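Butyrophilin subfamily 1 member A1 (Bos taurus, PDB 4HH8) probably takes part in the secretion of milk-fat droplets and in restraining T-cell activation, here as its extracellular part of two immunoglobulin domains. Local coordinates at residues Ala32-Arg37 with Val95-Val100; Ser103-Tyr108 with Leu125-Leu130; Glu145-Cys150 with Ser191-Asp196. The protein carries 1 engineered substitution. One frame throughout, in Å; residues are numbered along the deposited sequence.

Contact 1. Residues Ala32-Arg37 with Val95-Val100; sequences AELPCR and VRIQEV
The carbonyl oxygen of Ala32 is the best-held polar atom here, gripped twice: by the shortest hydrogen bond of the contact and by a CA-H...O contact. Ile97 N lies 2.7 Å from Ala32 O, nearly along the C=O axis, while Arg96 CA approaches the same oxygen, Ala32 O, at 3.3 Å. The pair is completed by Ala32 N, which donates to Ile97 O in the carbonyl plane. Val95 O has the same two kinds of partner: Leu34 N reaches it at 2.9 Å with an almost straight N-H...O angle of 169°, and the CA-H of Glu33 shares that acceptor. The return bond is looser: Val95 N stands 3.2 Å from Leu34 O and above the carbonyl plane.

Ala32, Leu34, Val95 and Ile97 face the interior. Leu34 CG lies anti to the carbonyl carbon, and Leu34 CD2 meets the CD1 tip of Ile97 at 3.8 Å as the two chains cross obliquely. Beyond the strand end, Val100 turns CG2 back onto Ala32 CB, also at 3.8 Å, so the turn after Ile97 folds over the start of 32-37.

On the other face Glu33 and Arg96 meet through their aliphatic parts, CG to CG at 4.0 Å. Their charged atoms do not touch; the guanidinium, swung round by the bend at chi3 (59°), pairs instead with Asp31.

From the opposing sheet Leu125 packs on Ala32, Val123 and Tyr108 on Leu34, and Tyr108 also on Ile97. Cys36, further along strand 32-39, is bonded to Cys110. Strands 32-39, which carries this cysteine of the disulfide between the two sheets, and 92-97 are antiparallel neighbours, the B and E strands of an immunoglobulin V-set beta sandwich.

Contact 2. Residues Ser103-Tyr108 with Leu125-Leu130; sequences SDDGEY and LKVAAL
From its CB, Asp105 sends a short side chain across to 125-130. Asp105 CB packs 4.0 Å from Val127 CG2; CG, set anti to the backbone N (chi1 -167°), brings the carboxylate alongside the backbone of Lys126 and Val127. Asp105 OD1 then accepts from Val127 N at 2.8 Å in an almost perfectly straight bond (177°), although the N-H comes from above the carboxylate plane. Asp105 OD2 lies 5.2 Å from Lys126 NZ, a distance at which the lysine could at most steady the negative charge.

The carboxylate thus carries on the pairing where the main chain of 103-108 turns away. Next to it Gly106 and Leu125 form a hydrogen-bonded antiparallel pair, Leu125 N meeting Gly106 O at 2.9 Å nearly along the C=O axis. Gly106 has phi 142°, a value that would press a CB against the preceding carbonyl oxygen.

On the inner side, Leu125 CB touches Tyr108 CE2 at 3.6 Å, the two side chains running side by side. The Tyr108 hydroxyl, OH, donates to a lone pair of Asp104 O at 2.6 Å, tying the ring back to the 3-10 segment that precedes the strand. Asp104 itself forms a salt bridge with Arg80.

Strand 117-128 sits between 106-114, its hairpin partner, and the parallel strand 24-27, while Leu125 and Tyr108 face Ala32 and Leu34 of strand 32-39 in the opposing sheet.

Contact 3. Residues Glu145-Cys150 with Ser191-Asp196; sequences EIQLEC and SVIIRD
Main-chain hydrogen bonds set the antiparallel pairing. Ile194 N donates to Ile146 O at 2.7 Å, nearly along the C=O axis, and Leu148 exchanges two bonds with Val192: Leu148 N to Val192 O at 2.9 Å and Val192 N to Leu148 O at 3.0 Å, both in the carbonyl plane. Leu148 O is the most crowded acceptor, since Ser191 CA approaches it through its hydrogen at 3.1 Å and Ser191 OG adds a weak hydrogen bond.

Apolar contacts fill the face bearing Ile146, Leu148, Val192 and Ile194. Leu148 CD1 crosses obliquely over Ile194 CG1 at 3.9 Å, and Leu148 CB meets Val192 CG1, which occupies the crowded position between the backbone N and carbonyl carbon (chi1 87°). Ile146 and Ile194 approach through their CB atoms. Trp163 of the opposing sheet packs on Leu148 and Val192, Val202 on Ile194, and Cys150 bonds to Cys204.

The one salt bridge lies at the end where Glu145 meets Arg195. An extended Glu145 crosses Arg195, and Glu145 OE2 pairs with Arg195 NE at 3.3 Å, the carboxylate and guanidinium planes turned 89° apart. Ile193 CG2 lies 3.9 Å above the centre of the Arg195 guanidinium and also touches Glu145 OE1, so one methyl lies over the guanidinium and touches the carboxylate as well.

The chemistry is that of a two-faced sheet: aliphatic branches turned into the membrane-proximal immunoglobulin domain, polar and mixed side chains on the outer face, and an ion pair at the end of the pairing whose near-perpendicular planes and single contacting oxygen are consistent with a single-point attraction, not a two-pronged one.

Contacts 1 and 2 belong to the N-terminal V-type domain and lie in its two opposed sheets, their centres 11 Å apart. They meet across the core: Val100 CG1 packs on Val127 CG2 at 3.4 Å, Leu34 CD2 on Tyr108 CG at 3.7 Å, and Ala32 CB on Leu125 CD1 at 3.9 Å. Contact 3 lies in the second domain, its centre about 44 Å from that of contact 1 and about 34 Å from that of contact 2, and touches neither. Strand 117-128 of contact 2 runs on into the link between the domains, where Ala129 O is hydrogen-bonded to Asn208 ND2. Contacts 1 and 3 are equivalent pairings, each beside its domain's disulfide.

Contact 1. Residues Ala32-Arg37 with Val95-Val100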
# COMPACT_ATOMS: atom_id res chain seq x y z
N ALA A 32 7.30 -4.53 -6.47
CA ALA A 32 6.39 -3.80 -7.31
C ALA A 32 7.12 -3.29 -8.53
O ALA A 32 8.32 -3.02 -8.49
CB ALA A 32 5.78 -2.62 -6.56
N GLU A 33 6.36 -3.11 -9.60
CA GLU A 33 6.87 -2.58 -10.84
C GLU A 33 6.12 -1.32 -11.16
O GLU A 33 4.89 -1.33 -11.14
CB GLU A 33 6.74 -3.62 -11.97
CG GLU A 33 7.68 -4.85 -11.69
CD GLU A 33 7.80 -5.81 -12.89
OE1 GLU A 33 7.44 -5.43 -14.01
OE2 GLU A 33 8.21 -6.98 -12.70
N LEU A 34 6.87 -0.25 -11.43
CA LEU A 34 6.35 1.07 -11.78
C LEU A 34 6.60 1.34 -13.25
O LEU A 34 7.68 1.75 -13.62
CB LEU A 34 7.03 2.15 -10.96
CG LEU A 34 6.64 2.29 -9.49
CD1 LEU A 34 6.42 0.95 -8.80
CD2 LEU A 34 7.69 3.09 -8.76
N PRO A 35 5.59 1.13 -14.10
CA PRO A 35 5.80 1.20 -15.57
C PRO A 35 5.58 2.59 -16.09
O PRO A 35 4.87 3.38 -15.47
CB PRO A 35 4.75 0.24 -16.13
CG PRO A 35 3.65 0.12 -14.95
CD PRO A 35 4.19 0.83 -13.72
N CYS A 36 6.28 2.93 -17.16
CA CYS A 36 5.99 4.11 -17.95
C CYS A 36 6.41 3.76 -19.37
O CYS A 36 7.30 2.91 -19.57
CB CYS A 36 6.77 5.32 -17.47
SG CYS A 36 6.18 6.04 -15.95
N ARG A 37 5.77 4.38 -20.35
CA ARG A 37 6.06 4.07 -21.75
C ARG A 37 6.08 5.33 -22.60
O ARG A 37 5.44 6.33 -22.27
CB ARG A 37 5.09 3.02 -22.34
CG ARG A 37 3.61 3.38 -22.24
CD ARG A 37 2.68 2.58 -23.18
NE ARG A 37 1.37 3.27 -23.27
CZ ARG A 37 0.21 2.71 -23.64
NH1 ARG A 37 0.13 1.42 -23.98
NH2 ARG A 37 -0.89 3.46 -23.67
N VAL A 95 10.53 0.21 -13.40
CA VAL A 95 11.51 0.04 -12.34
C VAL A 95 10.86 -0.94 -11.40
O VAL A 95 9.72 -0.72 -10.99
CB VAL A 95 11.84 1.37 -11.63
CG1 VAL A 95 12.61 1.13 -10.31
CG2 VAL A 95 12.72 2.19 -12.52
N ARG A 96 11.57 -2.04 -11.12
CA ARG A 96 11.19 -3.00 -10.11
C ARG A 96 11.77 -2.57 -8.76
O ARG A 96 12.99 -2.37 -8.63
CB ARG A 96 11.66 -4.40 -10.48
CG ARG A 96 11.05 -5.48 -9.57
CD ARG A 96 11.32 -6.93 -10.03
NE ARG A 96 12.74 -7.24 -10.12
CZ ARG A 96 13.37 -8.27 -9.53
NH1 ARG A 96 12.69 -9.14 -8.78
NH2 ARG A 96 14.68 -8.43 -9.71
N ILE A 97 10.89 -2.36 -7.77
CA ILE A 97 11.33 -2.11 -6.42
C ILE A 97 11.09 -3.35 -5.59
O ILE A 97 9.96 -3.81 -5.48
CB ILE A 97 10.63 -0.91 -5.77
CG1 ILE A 97 10.68 0.29 -6.71
CG2 ILE A 97 11.31 -0.56 -4.41
CD1 ILE A 97 9.93 1.49 -6.19
N GLN A 98 12.16 -3.91 -5.04
CA GLN A 98 12.06 -5.14 -4.27
C GLN A 98 11.75 -4.87 -2.83
O GLN A 98 12.12 -3.80 -2.31
CB GLN A 98 13.37 -5.93 -4.34
CG GLN A 98 13.64 -6.45 -5.72
CD GLN A 98 14.92 -7.26 -5.78
OE1 GLN A 98 15.88 -7.00 -5.04
NE2 GLN A 98 14.95 -8.24 -6.68
N GLU A 99 11.07 -5.83 -2.21
CA GLU A 99 10.77 -5.78 -0.80
C GLU A 99 10.11 -4.46 -0.40
O GLU A 99 10.66 -3.67 0.40
CB GLU A 99 12.02 -6.10 0.03
CG GLU A 99 12.01 -7.56 0.51
CD GLU A 99 13.27 -8.35 0.12
OE1 GLU A 99 14.32 -8.14 0.78
OE2 GLU A 99 13.21 -9.18 -0.82
N VAL A 100 8.92 -4.23 -0.98
CA VAL A 100 8.18 -2.99 -0.74
C VAL A 100 7.89 -2.79 0.74
O VAL A 100 7.53 -3.74 1.42
CB VAL A 100 6.90 -2.95 -1.59
CG1 VAL A 100 5.86 -2.00 -0.99
CG2 VAL A 100 7.26 -2.57 -3.01

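Contact 2. Residues Ser103-Tyr108 with Leu125-Leu130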
# COMPACT_ATOMS: atom_id res chain seq x y z
N SER A 103 6.87 2.97 3.74
CA SER A 103 7.52 4.23 3.32
C SER A 103 7.66 4.41 1.79
O SER A 103 7.85 5.54 1.32
CB SER A 103 8.91 4.34 3.95
OG SER A 103 9.62 3.14 3.68
N ASP A 104 7.58 3.31 1.03
CA ASP A 104 7.60 3.37 -0.44
C ASP A 104 6.30 3.89 -1.06
O ASP A 104 6.27 4.24 -2.25
CB ASP A 104 7.90 1.99 -1.01
CG ASP A 104 9.29 1.52 -0.66
OD1 ASP A 104 10.20 2.38 -0.62
OD2 ASP A 104 9.47 0.31 -0.46
N ASP A 105 5.23 3.92 -0.26
CA ASP A 105 3.93 4.46 -0.72
C ASP A 105 4.05 5.92 -1.14
O ASP A 105 4.69 6.71 -0.45
CB ASP A 105 2.93 4.38 0.43
CG ASP A 105 1.50 4.59 -0.02
OD1 ASP A 105 0.77 3.60 -0.16
OD2 ASP A 105 1.11 5.75 -0.24
N GLY A 106 3.44 6.26 -2.28
CA GLY A 106 3.40 7.65 -2.72
C GLY A 106 3.54 7.82 -4.22
O GLY A 106 3.43 6.88 -5.01
N GLU A 107 3.84 9.05 -4.61
CA GLU A 107 3.90 9.48 -6.00
C GLU A 107 5.33 9.34 -6.51
O GLU A 107 6.29 9.75 -5.84
CB GLU A 107 3.48 10.95 -6.10
CG GLU A 107 3.42 11.50 -7.53
CD GLU A 107 3.24 13.04 -7.58
OE1 GLU A 107 2.06 13.48 -7.66
OE2 GLU A 107 4.27 13.79 -7.51
N TYR A 108 5.47 8.77 -7.69
CA TYR A 108 6.78 8.70 -8.33
C TYR A 108 6.66 9.41 -9.65
O TYR A 108 5.56 9.50 -10.21
CB TYR A 108 7.17 7.24 -8.59
CG TYR A 108 7.49 6.48 -7.34
CD1 TYR A 108 8.82 6.17 -7.00
CD2 TYR A 108 6.47 6.09 -6.46
CE1 TYR A 108 9.13 5.47 -5.84
CE2 TYR A 108 6.76 5.40 -5.27
CZ TYR A 108 8.09 5.07 -4.98
OH TYR A 108 8.39 4.39 -3.83
N LEU A 125 2.44 4.60 -6.48
CA LEU A 125 2.53 3.32 -5.80
C LEU A 125 1.61 3.32 -4.58
O LEU A 125 1.67 4.21 -3.75
CB LEU A 125 3.97 3.05 -5.37
CG LEU A 125 4.11 1.67 -4.72
CD1 LEU A 125 3.65 0.57 -5.68
CD2 LEU A 125 5.53 1.45 -4.26
N LYS A 126 0.74 2.33 -4.49
CA LYS A 126 -0.11 2.19 -3.30
C LYS A 126 0.29 0.94 -2.59
O LYS A 126 0.09 -0.12 -3.12
CB LYS A 126 -1.60 2.06 -3.68
CG LYS A 126 -2.26 3.36 -4.16
CD LYS A 126 -2.49 4.31 -3.04
CE LYS A 126 -3.46 5.36 -3.44
NZ LYS A 126 -3.64 6.22 -2.27
N VAL A 127 0.77 1.05 -1.35
CA VAL A 127 1.24 -0.11 -0.62
C VAL A 127 0.17 -0.57 0.35
O VAL A 127 -0.55 0.26 0.90
CB VAL A 127 2.57 0.16 0.16
CG1 VAL A 127 2.96 -1.09 0.90
CG2 VAL A 127 3.68 0.66 -0.80
N ALA A 128 0.08 -1.88 0.54
CA ALA A 128 -0.90 -2.46 1.42
C ALA A 128 -0.29 -3.60 2.24
O ALA A 128 0.60 -4.30 1.78
CB ALA A 128 -2.09 -2.96 0.62
N ALA A 129 -0.75 -3.76 3.46
CA ALA A 129 -0.43 -4.96 4.22
C ALA A 129 -1.69 -5.40 4.85
O ALA A 129 -2.49 -4.58 5.30
CB ALA A 129 0.60 -4.69 5.27
N LEU A 130 -1.84 -6.70 4.90
CA LEU A 130 -2.96 -7.33 5.53
C LEU A 130 -2.50 -7.83 6.88
O LEU A 130 -1.47 -8.50 6.96
CB LEU A 130 -3.29 -8.50 4.66
CG LEU A 130 -4.60 -9.19 4.86
CD1 LEU A 130 -5.73 -8.31 4.31
CD2 LEU A 130 -4.24 -10.31 3.95

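Contact 3. Residues Glu145-Cys150 with Ser191-Asp196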
# COMPACT_ATOMS: atom_id res chain seq x y z
N GLU A 145 -23.67 -5.19 31.73
CA GLU A 145 -23.10 -4.58 30.51
C GLU A 145 -21.75 -5.18 30.10
O GLU A 145 -20.80 -5.21 30.90
CB GLU A 145 -22.97 -3.06 30.65
CG GLU A 145 -24.09 -2.30 29.93
CD GLU A 145 -23.89 -0.79 29.92
OE1 GLU A 145 -22.83 -0.31 30.40
OE2 GLU A 145 -24.81 -0.08 29.44
N ILE A 146 -21.69 -5.63 28.84
CA ILE A 146 -20.51 -6.27 28.24
C ILE A 146 -19.67 -5.31 27.35
O ILE A 146 -20.20 -4.69 26.43
CB ILE A 146 -20.92 -7.54 27.42
CG1 ILE A 146 -22.00 -8.34 28.15
CG2 ILE A 146 -19.70 -8.39 27.05
CD1 ILE A 146 -22.04 -9.83 27.84
N GLN A 147 -18.38 -5.22 27.63
CA GLN A 147 -17.43 -4.44 26.83
C GLN A 147 -16.59 -5.38 26.00
O GLN A 147 -15.98 -6.31 26.53
CB GLN A 147 -16.49 -3.62 27.73
CG GLN A 147 -17.13 -2.84 28.87
CD GLN A 147 -16.19 -2.62 30.06
OE1 GLN A 147 -15.35 -3.47 30.39
NE2 GLN A 147 -16.34 -1.48 30.73
N LEU A 148 -16.56 -5.16 24.69
CA LEU A 148 -15.72 -5.97 23.83
C LEU A 148 -14.59 -5.13 23.29
O LEU A 148 -14.79 -3.97 22.94
CB LEU A 148 -16.52 -6.55 22.66
CG LEU A 148 -17.80 -7.37 22.94
CD1 LEU A 148 -18.41 -7.78 21.62
CD2 LEU A 148 -17.54 -8.66 23.83
N GLU A 149 -13.40 -5.73 23.18
CA GLU A 149 -12.31 -5.06 22.53
C GLU A 149 -11.77 -5.90 21.42
O GLU A 149 -11.39 -7.02 21.64
CB GLU A 149 -11.19 -4.72 23.50
CG GLU A 149 -10.11 -3.91 22.79
CD GLU A 149 -8.90 -3.59 23.65
OE1 GLU A 149 -8.16 -4.52 24.07
OE2 GLU A 149 -8.68 -2.38 23.89
N CYS A 150 -11.73 -5.35 20.21
CA CYS A 150 -11.24 -6.09 19.06
C CYS A 150 -9.89 -5.53 18.66
O CYS A 150 -9.68 -4.31 18.54
CB CYS A 150 -12.22 -6.01 17.89
SG CYS A 150 -11.73 -6.86 16.38
N SER A 191 -13.36 -0.73 20.64
CA SER A 191 -14.21 -1.14 21.74
C SER A 191 -15.63 -0.79 21.52
O SER A 191 -15.93 0.24 20.93
CB SER A 191 -13.79 -0.48 23.04
OG SER A 191 -12.72 -1.24 23.54
N VAL A 192 -16.51 -1.64 22.05
CA VAL A 192 -17.91 -1.44 21.91
C VAL A 192 -18.53 -1.87 23.25
O VAL A 192 -17.95 -2.67 24.01
CB VAL A 192 -18.36 -2.24 20.66
CG1 VAL A 192 -18.71 -3.71 20.95
CG2 VAL A 192 -19.31 -1.52 19.84
N ILE A 193 -19.67 -1.29 23.60
CA ILE A 193 -20.41 -1.77 24.78
C ILE A 193 -21.70 -2.43 24.27
O ILE A 193 -22.48 -1.81 23.58
CB ILE A 193 -20.66 -0.63 25.78
CG1 ILE A 193 -19.30 -0.12 26.32
CG2 ILE A 193 -21.52 -1.13 26.93
CD1 ILE A 193 -19.39 1.10 27.20
N ILE A 194 -21.87 -3.72 24.57
CA ILE A 194 -23.09 -4.45 24.20
C ILE A 194 -24.19 -4.19 25.23
O ILE A 194 -24.02 -4.53 26.40
CB ILE A 194 -22.84 -5.97 24.08
CG1 ILE A 194 -21.69 -6.28 23.12
CG2 ILE A 194 -24.13 -6.70 23.67
CD1 ILE A 194 -21.84 -5.72 21.70
N ARG A 195 -25.28 -3.55 24.80
CA ARG A 195 -26.46 -3.35 25.68
C ARG A 195 -27.66 -4.14 25.15
O ARG A 195 -28.40 -3.65 24.30
CB ARG A 195 -26.83 -1.86 25.84
CG ARG A 195 -25.79 -1.01 26.56
CD ARG A 195 -25.98 0.46 26.20
NE ARG A 195 -24.82 1.32 26.49
CZ ARG A 195 -23.89 1.64 25.60
NH1 ARG A 195 -23.95 1.14 24.37
NH2 ARG A 195 -22.90 2.44 25.94
N ASP A 196 -27.81 -5.36 25.64
CA ASP A 196 -28.80 -6.31 25.12
C ASP A 196 -28.81 -7.60 25.97
O ASP A 196 -27.88 -7.86 26.76
CB ASP A 196 -28.51 -6.65 23.64
CG ASP A 196 -29.78 -6.81 22.79
OD1 ASP A 196 -29.90 -6.10 21.77
OD2 ASP A 196 -30.65 -7.64 23.14